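Local coordinates for ferritin (Pseudo-nitzschia multiseries, PDB 4IWK), which binds ferrous iron and oxidises it with dioxygen at a ferroxidase centre and, as a ferritin of 24 subunits, probably stores it as ferric hydroxide, at residues H125-Q128 / V129-D133; A47-R50 / E51-L54; Q12-Q15 / E16-S20; C112-F115 / A116-A119; V22-S25 / A26-W29. All coordinates share one frame; numbering follows the deposited sequence.

Contact 1: residues H125-Q128 / V129-D133; sequences HLQQ and VNEED. With FE (Fe (III) ion), chain I.
Gln128 and Glu131, three residues apart on helix 115-145, both bear on one iron ion, the glutamate directly and the glutamine through water. Glu131 OE1 binds the iron of chain I at 2.1 Å. The chain behind it runs nearly straight from CG (chi2 -161°), bringing the carboxylate up to the metal; OE2 reaches a further iron, so the group spans two ions. Gln128 instead folds back at its second torsion. Its OE1 takes a hydrogen bond of 2.8 Å from water 2, itself an iron ligand at 1.9 Å, while NE2 is held by Glu95 and Thr99. Amide and carboxylate planes stand 66° apart, and Gln128 OE1 lies 3.4 Å from Glu131 OE1 without a bond, since both are acceptors. Gln127 lies against the other carboxylate oxygen, its CG 3.6 Å from Glu131 OE2.

The other flank of the helix is looser, its side chains joined through a water and the neighbouring subunit. There water 1 joins Leu126 O (2.9 Å) to Asn130 OD1 (2.8 Å), and the same Asn130 oxygen is bonded to Lys62 of the second subunit. Regular backbone bonds, such as Glu132 N to Gln128 O at 2.9 Å, run between the two flanks.

With its amide nitrogen already engaged, Gln128 presents its oxygen to the coordinated water, consistent with a second-shell residue that fixes where that water points.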
loop_
_atom_site.group_PDB
_atom_site.type_symbol
_atom_site.label_atom_id
_atom_site.label_comp_id
_atom_site.label_asym_id
_atom_site.label_seq_id
_atom_site.Cartn_x
_atom_site.Cartn_y
_atom_site.Cartn_z
ATOM N N HIS A 125 -34.270 -32.600 8.337
ATOM C CA HIS A 125 -34.177 -33.650 9.355
ATOM C C HIS A 125 -32.976 -33.449 10.281
ATOM O O HIS A 125 -33.075 -33.615 11.529
ATOM C CB HIS A 125 -34.078 -35.044 8.629
ATOM C CG HIS A 125 -35.349 -35.427 7.957
ATOM N ND1 HIS A 125 -35.419 -35.914 6.651
ATOM C CD2 HIS A 125 -36.615 -35.326 8.399
ATOM C CE1 HIS A 125 -36.705 -36.176 6.367
ATOM N NE2 HIS A 125 -37.431 -35.782 7.400
ATOM N N LEU A 126 -31.828 -33.107 9.667
ATOM C CA LEU A 126 -30.591 -32.964 10.415
ATOM C C LEU A 126 -30.607 -31.693 11.237
ATOM O O LEU A 126 -30.170 -31.716 12.325
ATOM C CB LEU A 126 -29.394 -32.977 9.450
ATOM C CG LEU A 126 -29.292 -34.334 8.741
ATOM C CD1 LEU A 126 -28.103 -34.262 7.781
ATOM C CD2 LEU A 126 -29.029 -35.443 9.788
ATOM N N GLN A 127 -31.252 -30.630 10.713
ATOM C CA GLN A 127 -31.332 -29.395 11.507
ATOM C C GLN A 127 -32.167 -29.696 12.774
ATOM O O GLN A 127 -31.750 -29.244 13.838
ATOM C CB GLN A 127 -31.946 -28.278 10.651
ATOM C CG GLN A 127 -32.405 -27.037 11.498
ATOM C CD GLN A 127 -31.317 -26.059 11.878
ATOM O OE1 GLN A 127 -31.539 -25.107 12.717
ATOM N NE2 GLN A 127 -30.133 -26.249 11.271
ATOM N N GLN A 128 -33.212 -30.473 12.693
ATOM C CA GLN A 128 -34.047 -30.740 13.857
ATOM C C GLN A 128 -33.284 -31.564 14.895
ATOM O O GLN A 128 -33.485 -31.375 16.086
ATOM C CB GLN A 128 -35.320 -31.527 13.479
ATOM C CG GLN A 128 -36.351 -30.651 12.759
ATOM C CD GLN A 128 -36.620 -29.369 13.552
ATOM O OE1 GLN A 128 -36.221 -28.282 13.094
ATOM N NE2 GLN A 128 -37.270 -29.487 14.719
ATOM N N VAL A 129 -32.425 -32.499 14.456
ATOM C CA VAL A 129 -31.598 -33.174 15.458
ATOM C C VAL A 129 -30.753 -32.144 16.217
ATOM O O VAL A 129 -30.628 -32.194 17.454
ATOM C CB VAL A 129 -30.641 -34.203 14.724
ATOM C CG1 VAL A 129 -29.540 -34.665 15.672
ATOM C CG2 VAL A 129 -31.510 -35.322 14.182
ATOM N N ASN A 130 -30.198 -31.171 15.512
ATOM C CA ASN A 130 -29.344 -30.201 16.173
ATOM C C ASN A 130 -30.176 -29.279 17.101
ATOM O O ASN A 130 -29.766 -28.986 18.216
ATOM C CB ASN A 130 -28.670 -29.367 15.136
ATOM C CG ASN A 130 -27.523 -30.158 14.433
ATOM O OD1 ASN A 130 -27.172 -31.277 14.863
ATOM N ND2 ASN A 130 -27.025 -29.632 13.276
ATOM N N GLU A 131 -31.345 -28.903 16.606
ATOM C CA GLU A 131 -32.199 -27.959 17.422
ATOM C C GLU A 131 -32.723 -28.670 18.654
ATOM O O GLU A 131 -32.685 -28.065 19.821
ATOM C CB GLU A 131 -33.405 -27.475 16.618
ATOM C CG GLU A 131 -32.930 -26.599 15.452
ATOM C CD GLU A 131 -34.034 -25.735 14.906
ATOM O OE1 GLU A 131 -35.170 -25.977 15.375
ATOM O OE2 GLU A 131 -33.790 -24.909 14.030
ATOM N N GLU A 132 -33.175 -29.921 18.527
ATOM C CA GLU A 132 -33.663 -30.601 19.748
ATOM C C GLU A 132 -32.517 -30.766 20.774
ATOM O O GLU A 132 -32.764 -30.662 22.010
ATOM C CB GLU A 132 -34.287 -31.945 19.444
ATOM C CG GLU A 132 -35.657 -31.821 18.733
ATOM C CD GLU A 132 -36.405 -33.132 18.680
ATOM O OE1 GLU A 132 -36.225 -33.955 19.596
ATOM O OE2 GLU A 132 -37.077 -33.422 17.696
ATOM N N ASP A 133 -31.323 -31.053 20.300
ATOM C CA ASP A 133 -30.226 -31.252 21.213
ATOM C C ASP A 133 -29.913 -29.929 21.931
ATOM O O ASP A 133 -29.686 -29.967 23.163
ATOM C CB ASP A 133 -28.969 -31.679 20.388
ATOM C CG ASP A 133 -27.687 -31.704 21.217
ATOM O OD1 ASP A 133 -27.606 -32.568 22.092
ATOM O OD2 ASP A 133 -26.828 -30.885 20.961
HETATM FE FE FE I . -36.938 -24.847 15.069
HETATM O O HOH W 1 -27.774 -33.159 12.895
HETATM O O HOH W 2 -37.418 -25.827 13.492
HETATM O O HOH W 3 -35.848 -23.416 14.754
#

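Contact 2: residues A47-R50 / E51-L54; sequences AEER and EHGL. With FE (Fe (III) ion), chain G; FE (Fe (III) ion), chain I.
The ferroxidase centre takes two ligands from this turn of helix 36-62, Glu49 and His52. Glu49 bridges: OE1 binds the iron of chain G at 2.1 Å, and OE2 binds the iron of chain I at 2.1 Å. His52 ND1 binds the same chain G ion at 2.5 Å, with Glu16 as the third protein ligand, and the ring is turned 81° from the Glu49 carboxylate. Glu49 reaches both metals because its chain bends at the second torsion (chi2 -72°). Over one face of the imidazole sits the backbone oxygen Glu48 O, 3.4 Å above the plane; the Glu48 carboxylate, inclined 32° to the ring, brings OE2 to 3.6 Å from His52 CE1 on its way to a further iron.

Away from the metals, Leu54 CD1 lies over a face of the Arg50 guanidinium, 3.6 Å from NH1. Two waters at the guanidinium edge link Arg50 NH1 to Glu51 OE2, whose separation of 4.2 Å is too long for a salt bridge.

The helix faces three neighbours: Glu49 packs on Ala19, Ser20 and Tyr23 of helix 3-32, Glu48 and His52 meet helix 115-145, and Arg50 hydrogen-bonds Ser46 of the third subunit.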
loop_
_atom_site.group_PDB
_atom_site.type_symbol
_atom_site.label_atom_id
_atom_site.label_comp_id
_atom_site.label_asym_id
_atom_site.label_seq_id
_atom_site.Cartn_x
_atom_site.Cartn_y
_atom_site.Cartn_z
ATOM N N ALA A 47 -37.579 -15.773 13.895
ATOM C CA ALA A 47 -37.274 -15.415 12.495
ATOM C C ALA A 47 -36.821 -16.677 11.750
ATOM O O ALA A 47 -37.178 -16.807 10.553
ATOM C CB ALA A 47 -36.122 -14.376 12.492
ATOM N N GLU A 48 -36.059 -17.558 12.392
ATOM C CA GLU A 48 -35.513 -18.772 11.702
ATOM C C GLU A 48 -36.697 -19.666 11.330
ATOM O O GLU A 48 -36.727 -20.202 10.234
ATOM C CB GLU A 48 -34.529 -19.441 12.632
ATOM C CG GLU A 48 -33.852 -20.589 11.940
ATOM C CD GLU A 48 -33.134 -21.393 12.968
ATOM O OE1 GLU A 48 -32.012 -20.944 13.386
ATOM O OE2 GLU A 48 -33.768 -22.395 13.423
ATOM N N GLU A 49 -37.679 -19.843 12.225
ATOM C CA GLU A 49 -38.805 -20.741 11.831
ATOM C C GLU A 49 -39.604 -20.100 10.714
ATOM O O GLU A 49 -40.101 -20.846 9.827
ATOM C CB GLU A 49 -39.766 -20.880 13.039
ATOM C CG GLU A 49 -39.148 -21.562 14.230
ATOM C CD GLU A 49 -38.959 -23.032 14.010
ATOM O OE1 GLU A 49 -39.283 -23.467 12.915
ATOM O OE2 GLU A 49 -38.733 -23.745 14.980
ATOM N N ARG A 50 -39.773 -18.783 10.689
ATOM C CA ARG A 50 -40.422 -18.223 9.495
ATOM C C ARG A 50 -39.578 -18.497 8.236
ATOM O O ARG A 50 -40.177 -18.874 7.215
ATOM C CB ARG A 50 -40.541 -16.691 9.734
ATOM C CG ARG A 50 -41.299 -16.052 8.554
ATOM C CD ARG A 50 -41.686 -14.615 8.931
ATOM N NE ARG A 50 -42.386 -13.979 7.744
ATOM C CZ ARG A 50 -41.611 -13.416 6.814
ATOM N NH1 ARG A 50 -40.304 -13.500 6.941
ATOM N NH2 ARG A 50 -42.085 -12.891 5.709
ATOM N N GLU A 51 -38.233 -18.366 8.315
ATOM C CA GLU A 51 -37.422 -18.801 7.132
ATOM C C GLU A 51 -37.644 -20.256 6.717
ATOM O O GLU A 51 -37.733 -20.491 5.478
ATOM C CB GLU A 51 -35.915 -18.539 7.348
ATOM C CG GLU A 51 -35.588 -17.068 7.528
ATOM C CD GLU A 51 -35.954 -16.247 6.276
ATOM O OE1 GLU A 51 -35.906 -16.765 5.113
ATOM O OE2 GLU A 51 -36.418 -15.108 6.423
ATOM N N HIS A 52 -37.797 -21.188 7.695
ATOM C CA HIS A 52 -38.124 -22.553 7.295
ATOM C C HIS A 52 -39.426 -22.598 6.508
ATOM O O HIS A 52 -39.535 -23.261 5.418
ATOM C CB HIS A 52 -38.298 -23.462 8.488
ATOM C CG HIS A 52 -37.055 -23.620 9.257
ATOM N ND1 HIS A 52 -37.017 -24.157 10.531
ATOM C CD2 HIS A 52 -35.773 -23.253 8.935
ATOM C CE1 HIS A 52 -35.769 -24.108 10.970
ATOM N NE2 HIS A 52 -35.000 -23.571 10.039
ATOM N N GLY A 53 -40.468 -21.922 7.028
ATOM C CA GLY A 53 -41.771 -21.988 6.330
ATOM C C GLY A 53 -41.585 -21.389 4.910
ATOM O O GLY A 53 -42.186 -21.905 3.971
ATOM N N LEU A 54 -40.870 -20.273 4.808
ATOM C CA LEU A 54 -40.657 -19.672 3.477
ATOM C C LEU A 54 -39.929 -20.619 2.519
ATOM O O LEU A 54 -40.246 -20.618 1.313
ATOM C CB LEU A 54 -39.851 -18.389 3.547
ATOM C CG LEU A 54 -40.664 -17.239 4.260
ATOM C CD1 LEU A 54 -39.733 -16.022 4.464
ATOM C CD2 LEU A 54 -41.950 -16.794 3.520
HETATM FE FE FE G . -38.717 -25.216 11.936
HETATM FE FE FE I . -36.938 -24.847 15.069
HETATM O O HOH W 4 -37.942 -14.561 8.863
HETATM O O HOH W 5 -37.609 -12.930 5.416
HETATM O O HOH W 6 -38.665 -27.158 11.234
HETATM O O HOH W 2 -37.418 -25.827 13.492
HETATM O O HOH W 3 -35.848 -23.416 14.754
#

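Contact 3: residues Q12-Q15 / E16-S20; sequences QVTQ and EFTAS. With FE (Fe (III) ion), chain G.
From Gln12 O to Ala19 N the backbone keeps regular alpha-helical spacing, each of the four carbonyls of 12-15 accepting from the N-H four residues on. One turn is doubled by a side chain: Gln12 NE2 donates to Glu16 OE2 at 2.9 Å, a fairly straight bond. The carboxylate oxygen lies in the plane of the amide but is met on its anti side, 33° out of the carboxylate plane. Glu16 OE2 also accepts from water 6 at 2.5 Å, and that water is an iron ligand. The partner oxygen, Glu16 OE1, binds the iron of chain G at 2.0 Å. Helix 3-32 thus contributes one carboxylate to the ferroxidase site of the ferritin four-helix bundle, with Glu49 and His52 supplying the other protein ligands of that ion. Gln12 is held through OE1 by Ser101 of helix 84-111. Putting a leucine at Gln12 would probably leave Glu16 OE2 without its protein donor and Ser101 without its mate, setting the carboxylate freer to turn about the metal.

On other sides of the helix, Val13 and Phe17 run side by side, CG1 of the valine 3.4 Å from CE2 of the ring, and pack toward Phe56 and Val72. Thr18 turns its hydroxyl back along the helix (chi1 -64°) to Thr14 O, 2.7 Å from OG1, approaching from 44° above the carbonyl plane while Thr18 N shares the same oxygen.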
loop_
_atom_site.group_PDB
_atom_site.type_symbol
_atom_site.label_atom_id
_atom_site.label_comp_id
_atom_site.label_asym_id
_atom_site.label_seq_id
_atom_site.Cartn_x
_atom_site.Cartn_y
_atom_site.Cartn_z
ATOM N N GLN A 12 -47.049 -28.367 6.791
ATOM C CA GLN A 12 -45.686 -28.144 7.306
ATOM C C GLN A 12 -45.466 -26.606 7.333
ATOM O O GLN A 12 -44.815 -26.076 8.290
ATOM C CB GLN A 12 -44.558 -28.803 6.455
ATOM C CG GLN A 12 -43.196 -28.690 7.132
ATOM C CD GLN A 12 -43.172 -29.440 8.475
ATOM O OE1 GLN A 12 -43.874 -30.453 8.616
ATOM N NE2 GLN A 12 -42.428 -28.966 9.442
ATOM N N VAL A 13 -45.931 -25.907 6.309
ATOM C CA VAL A 13 -45.789 -24.448 6.298
ATOM C C VAL A 13 -46.516 -23.892 7.497
ATOM O O VAL A 13 -45.978 -23.039 8.225
ATOM C CB VAL A 13 -46.400 -23.805 5.026
ATOM C CG1 VAL A 13 -46.396 -22.279 5.126
ATOM C CG2 VAL A 13 -45.630 -24.264 3.767
ATOM N N THR A 14 -47.751 -24.359 7.711
ATOM C CA THR A 14 -48.466 -23.907 8.911
ATOM C C THR A 14 -47.715 -24.181 10.225
ATOM O O THR A 14 -47.661 -23.305 11.105
ATOM C CB THR A 14 -49.839 -24.587 9.006
ATOM O OG1 THR A 14 -50.491 -24.340 7.783
ATOM C CG2 THR A 14 -50.689 -23.948 10.187
ATOM N N GLN A 15 -47.067 -25.366 10.335
ATOM C CA GLN A 15 -46.407 -25.716 11.581
ATOM C C GLN A 15 -45.168 -24.776 11.780
ATOM O O GLN A 15 -44.884 -24.368 12.939
ATOM C CB GLN A 15 -45.981 -27.184 11.470
ATOM C CG GLN A 15 -45.156 -27.657 12.714
ATOM C CD GLN A 15 -45.950 -27.535 14.029
ATOM O OE1 GLN A 15 -47.191 -27.642 14.026
ATOM N NE2 GLN A 15 -45.266 -27.230 15.136
ATOM N N GLU A 16 -44.457 -24.449 10.670
ATOM C CA GLU A 16 -43.234 -23.596 10.849
ATOM C C GLU A 16 -43.720 -22.204 11.264
ATOM O O GLU A 16 -43.098 -21.606 12.190
ATOM C CB GLU A 16 -42.467 -23.436 9.525
ATOM C CG GLU A 16 -41.866 -24.816 9.058
ATOM C CD GLU A 16 -40.898 -25.510 9.962
ATOM O OE1 GLU A 16 -40.331 -24.820 10.810
ATOM O OE2 GLU A 16 -40.678 -26.731 9.760
ATOM N N PHE A 17 -44.809 -21.727 10.677
ATOM C CA PHE A 17 -45.275 -20.387 11.071
ATOM C C PHE A 17 -45.916 -20.364 12.464
ATOM O O PHE A 17 -45.756 -19.342 13.188
ATOM C CB PHE A 17 -46.267 -19.809 10.039
ATOM C CG PHE A 17 -45.667 -19.515 8.700
ATOM C CD1 PHE A 17 -44.280 -19.313 8.513
ATOM C CD2 PHE A 17 -46.524 -19.396 7.605
ATOM C CE1 PHE A 17 -43.759 -19.002 7.253
ATOM C CE2 PHE A 17 -46.001 -19.076 6.342
ATOM C CZ PHE A 17 -44.610 -18.829 6.183
ATOM N N THR A 18 -46.523 -21.486 12.880
ATOM C CA THR A 18 -47.047 -21.644 14.248
ATOM C C THR A 18 -45.884 -21.565 15.214
ATOM O O THR A 18 -45.928 -20.826 16.220
ATOM C CB THR A 18 -47.776 -22.994 14.371
ATOM O OG1 THR A 18 -48.907 -22.959 13.485
ATOM C CG2 THR A 18 -48.248 -23.265 15.780
ATOM N N ALA A 19 -44.814 -22.275 14.880
ATOM C CA ALA A 19 -43.635 -22.230 15.747
ATOM C C ALA A 19 -42.988 -20.857 15.779
ATOM O O ALA A 19 -42.624 -20.424 16.823
ATOM C CB ALA A 19 -42.596 -23.227 15.268
ATOM N N SER A 20 -42.988 -20.151 14.667
ATOM C CA SER A 20 -42.470 -18.774 14.693
ATOM C C SER A 20 -43.226 -17.916 15.716
ATOM O O SER A 20 -42.623 -17.119 16.460
ATOM C CB SER A 20 -42.607 -18.200 13.287
ATOM O OG SER A 20 -42.074 -16.880 13.302
HETATM FE FE FE G . -38.717 -25.216 11.936
HETATM O O HOH W 6 -38.665 -27.158 11.234
HETATM O O HOH W 2 -37.418 -25.827 13.492
#

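Contact 4: residues C112-F115 / A116-A119; sequences CHDF and AVMA
This is a helix N-cap: Asp114 closes the turn that leaves helix 84-111 and starts helix 115-145, receiving Val117 N on its side chain. The turn is entered by a Schellman motif, with His113 the first residue to leave the helix, at positive phi. Asp114 then sits at the centre of an inverse gamma turn, marked by a weak bond from Phe115 N to His113 O.

The cap is made by OD1, 3.1 Å from Val117 N and nearly straight at 167°, though the donor comes from above the carboxylate, 49° out of its plane. CG lies opposite the backbone N (chi1 -166°), which swings the carboxylate beneath the first turn. Water 7 extends the cap, donating to Asp114 OD1 and accepting from Ala116 N at 3.0 Å, so a second N-H of the helix start is met. Val117 CG2 packs against the carboxylate, 3.4 Å from OD1, and the main-chain ladder begins with Met118 N to Asp114 O at 3.0 Å. Replacing Asp114 with an alanine would probably leave Val117 N without its cap and Arg63, salt-bridged to OD2, without its carboxylate mate.

Above the cap Phe115 and Met118 run alongside each other, the thioether methyl CE 3.8 Å from ring atom CD1; a bend at the last torsion brings CE back over the turn.

Asp114, Val117 and Met118 all rest on Ala109 of helix 84-111, while Phe115 packs on Ala106 of the fourth subunit and Ala116 on Val129 of that same subunit.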
loop_
_atom_site.group_PDB
_atom_site.type_symbol
_atom_site.label_atom_id
_atom_site.label_comp_id
_atom_site.label_asym_id
_atom_site.label_seq_id
_atom_site.Cartn_x
_atom_site.Cartn_y
_atom_site.Cartn_z
ATOM N N CYS A 112 -45.049 -42.397 -1.546
ATOM C CA CYS A 112 -45.345 -41.909 -2.923
ATOM C C CYS A 112 -44.083 -42.067 -3.794
ATOM O O CYS A 112 -44.127 -41.675 -4.927
ATOM C CB CYS A 112 -45.717 -40.412 -2.907
ATOM S SG CYS A 112 -47.404 -40.228 -2.295
ATOM N N HIS A 113 -42.990 -42.601 -3.236
ATOM C CA HIS A 113 -41.675 -42.577 -3.915
ATOM C C HIS A 113 -41.311 -41.219 -4.489
ATOM O O HIS A 113 -40.835 -41.067 -5.611
ATOM C CB HIS A 113 -41.710 -43.618 -5.127
ATOM C CG HIS A 113 -41.889 -45.041 -4.689
ATOM N ND1 HIS A 113 -42.592 -45.422 -3.560
ATOM C CD2 HIS A 113 -41.432 -46.185 -5.241
ATOM C CE1 HIS A 113 -42.565 -46.740 -3.440
ATOM N NE2 HIS A 113 -41.847 -47.222 -4.435
ATOM N N ASP A 114 -41.548 -40.144 -3.716
ATOM C CA ASP A 114 -41.280 -38.797 -4.163
ATOM C C ASP A 114 -39.854 -38.455 -3.733
ATOM O O ASP A 114 -39.590 -37.900 -2.653
ATOM C CB ASP A 114 -42.296 -37.852 -3.531
ATOM C CG ASP A 114 -42.302 -36.491 -4.200
ATOM O OD1 ASP A 114 -41.258 -36.019 -4.590
ATOM O OD2 ASP A 114 -43.411 -35.921 -4.330
ATOM N N PHE A 115 -38.922 -38.864 -4.579
ATOM C CA PHE A 115 -37.491 -38.739 -4.270
ATOM C C PHE A 115 -37.091 -37.281 -4.085
ATOM O O PHE A 115 -36.215 -36.967 -3.283
ATOM C CB PHE A 115 -36.647 -39.431 -5.360
ATOM C CG PHE A 115 -36.871 -40.920 -5.371
ATOM C CD1 PHE A 115 -36.337 -41.756 -4.405
ATOM C CD2 PHE A 115 -37.648 -41.507 -6.389
ATOM C CE1 PHE A 115 -36.634 -43.142 -4.415
ATOM C CE2 PHE A 115 -37.908 -42.888 -6.423
ATOM C CZ PHE A 115 -37.406 -43.700 -5.421
ATOM N N ALA A 116 -37.703 -36.394 -4.902
ATOM C CA ALA A 116 -37.306 -34.984 -4.759
ATOM C C ALA A 116 -37.756 -34.422 -3.422
ATOM O O ALA A 116 -36.980 -33.675 -2.833
ATOM C CB ALA A 116 -37.932 -34.132 -5.919
ATOM N N VAL A 117 -39.005 -34.686 -2.993
ATOM C CA VAL A 117 -39.441 -34.201 -1.700
ATOM C C VAL A 117 -38.541 -34.829 -0.604
ATOM O O VAL A 117 -38.066 -34.088 0.272
ATOM C CB VAL A 117 -40.954 -34.463 -1.415
ATOM C CG1 VAL A 117 -41.240 -34.151 0.045
ATOM C CG2 VAL A 117 -41.752 -33.513 -2.348
ATOM N N MET A 118 -38.213 -36.116 -0.688
ATOM C CA MET A 118 -37.380 -36.653 0.398
ATOM C C MET A 118 -36.027 -36.004 0.431
ATOM O O MET A 118 -35.457 -35.789 1.494
ATOM C CB MET A 118 -37.155 -38.175 0.207
ATOM C CG MET A 118 -38.485 -38.867 0.541
ATOM S SD MET A 118 -38.305 -40.693 0.535
ATOM C CE MET A 118 -38.313 -40.909 -1.256
ATOM N N ALA A 119 -35.446 -35.737 -0.744
ATOM C CA ALA A 119 -34.135 -35.061 -0.776
ATOM C C ALA A 119 -34.195 -33.603 -0.225
ATOM O O ALA A 119 -33.332 -33.150 0.535
ATOM C CB ALA A 119 -33.612 -34.998 -2.216
HETATM O O HOH W 7 -39.666 -36.878 -7.157
#

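Contact 5: residues V22-S25 / A26-W29; sequences VYLS and ASIW
Val22 to Ala26 and the three pairs that follow carry the backbone of helix 3-32 through this turn; Ala26 N to Val22 O, at 2.8 Å, is one of these bonds, and Trp29 N to Ser25 O, at 3.0 Å, another.

Two serine hydroxyls add to this ladder; both residues are modelled in two conformers, so these bonds hold for the one described and are less certain. In that conformer Ser27 OG donates to Leu24 O at 2.7 Å, in the carbonyl plane and on a lone pair, while Ile28 N donates to the same oxygen. The hydroxyl gets there by lying between the backbone N and the carbonyl carbon (chi1 86°). Two residues earlier Ser25 OG likewise donates to a carbonyl three back, Val22 O, at 2.6 Å, here tilted a little from its plane; Ala26 N shares that oxygen.

Apolar contacts are thinner. Leu24 CG and Ile28 CD1 approach to 4.3 Å; the two aliphatic chains face Leu54 and Val57 of the third subunit. Tyr23 is turned into the bundle, its OH bonded to Glu95, while Ala26 and Trp29 touch Val87.

Chemically, the helix's own carbonyls can take the buried serine hydroxyls, at least in this conformer, so these polar residues fit among packed side chains.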
loop_
_atom_site.group_PDB
_atom_site.type_symbol
_atom_site.label_atom_id
_atom_site.label_comp_id
_atom_site.label_asym_id
_atom_site.label_seq_id
_atom_site.Cartn_x
_atom_site.Cartn_y
_atom_site.Cartn_z
ATOM N N VAL A 22 -45.054 -19.025 18.305
ATOM C CA VAL A 22 -44.786 -19.474 19.664
ATOM C C VAL A 22 -43.426 -18.903 20.202
ATOM O O VAL A 22 -43.322 -18.437 21.379
ATOM C CB VAL A 22 -44.810 -21.013 19.715
ATOM C CG1 VAL A 22 -44.349 -21.483 21.139
ATOM C CG2 VAL A 22 -46.280 -21.534 19.444
ATOM N N TYR A 23 -42.404 -18.943 19.363
ATOM C CA TYR A 23 -41.122 -18.304 19.774
ATOM C C TYR A 23 -41.307 -16.845 20.027
ATOM O O TYR A 23 -40.713 -16.346 21.001
ATOM C CB TYR A 23 -40.092 -18.543 18.620
ATOM C CG TYR A 23 -39.377 -19.871 18.799
ATOM C CD1 TYR A 23 -39.417 -20.861 17.821
ATOM C CD2 TYR A 23 -38.452 -20.015 19.835
ATOM C CE1 TYR A 23 -38.694 -22.089 17.955
ATOM C CE2 TYR A 23 -37.686 -21.186 19.977
ATOM C CZ TYR A 23 -37.805 -22.187 19.027
ATOM O OH TYR A 23 -37.060 -23.354 19.093
ATOM N N LEU A 24 -42.169 -16.144 19.234
ATOM C CA LEU A 24 -42.317 -14.718 19.496
ATOM C C LEU A 24 -43.049 -14.587 20.853
ATOM O O LEU A 24 -42.687 -13.722 21.665
ATOM C CB LEU A 24 -43.183 -14.085 18.387
ATOM C CG LEU A 24 -43.534 -12.614 18.631
ATOM C CD1 LEU A 24 -42.191 -11.825 18.651
ATOM C CD2 LEU A 24 -44.385 -12.070 17.485
ATOM N N SER A 25 -44.062 -15.424 21.126
ATOM C CA SER A 25 -44.717 -15.386 22.442
ATOM C C SER A 25 -43.712 -15.616 23.615
ATOM O O SER A 25 -43.799 -14.914 24.646
ATOM C CB SER A 25 -45.888 -16.390 22.504
ATOM O OG SER A 25 -45.461 -17.740 22.678
ATOM N N ALA A 26 -42.776 -16.571 23.429
ATOM C CA ALA A 26 -41.728 -16.790 24.467
ATOM C C ALA A 26 -40.863 -15.527 24.637
ATOM O O ALA A 26 -40.528 -15.151 25.763
ATOM C CB ALA A 26 -40.870 -17.987 24.118
ATOM N N SER A 27 -40.483 -14.896 23.519
ATOM C CA SER A 27 -39.682 -13.658 23.610
ATOM C C SER A 27 -40.417 -12.586 24.420
ATOM O O SER A 27 -39.830 -11.829 25.193
ATOM C CB SER A 27 -39.366 -13.123 22.194
ATOM O OG SER A 27 -40.414 -12.301 21.683
ATOM N N ILE A 28 -41.732 -12.521 24.238
ATOM C CA ILE A 28 -42.523 -11.471 24.982
ATOM C C ILE A 28 -42.517 -11.825 26.450
ATOM O O ILE A 28 -42.248 -10.975 27.284
ATOM C CB ILE A 28 -43.969 -11.410 24.393
ATOM C CG1 ILE A 28 -43.934 -10.817 22.981
ATOM C CG2 ILE A 28 -44.810 -10.612 25.372
ATOM C CD1 ILE A 28 -45.276 -11.048 22.268
ATOM N N TRP A 29 -42.756 -13.113 26.805
ATOM C CA TRP A 29 -42.728 -13.477 28.192
ATOM C C TRP A 29 -41.384 -13.138 28.795
ATOM O O TRP A 29 -41.290 -12.597 29.908
ATOM C CB TRP A 29 -43.083 -15.014 28.344
ATOM C CG TRP A 29 -43.313 -15.323 29.803
ATOM C CD1 TRP A 29 -44.544 -15.336 30.453
ATOM C CD2 TRP A 29 -42.313 -15.629 30.786
ATOM N NE1 TRP A 29 -44.343 -15.623 31.802
ATOM C CE2 TRP A 29 -42.993 -15.799 32.039
ATOM C CE3 TRP A 29 -40.911 -15.700 30.756
ATOM C CZ2 TRP A 29 -42.279 -16.132 33.263
ATOM C CZ3 TRP A 29 -40.190 -16.006 31.949
ATOM C CH2 TRP A 29 -40.898 -16.176 33.217
#

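How the contacts relate
Contacts 1, 2 and 3 meet at the iron site from three helices, and water 2 belongs to all three. Contact 2 lies between the others: Glu49 OE1 comes within 2.7 Å of Glu16 OE1 in contact 3, and Glu48 OE2 within 2.6 Å of Glu131 OE2 in contact 1, close approaches of carboxylates that the iron each pair shares probably makes tolerable. Contact 5 continues helix 3-32 beyond contact 3 and borders the site through Tyr23, whose CE1 lies 3.4 Å from Glu49 OE2. Contact 4 starts the helix that carries contact 1, their centres about 20 Å apart, and its centre lies about 34 Å from that of contact 5, across the middle of the chain.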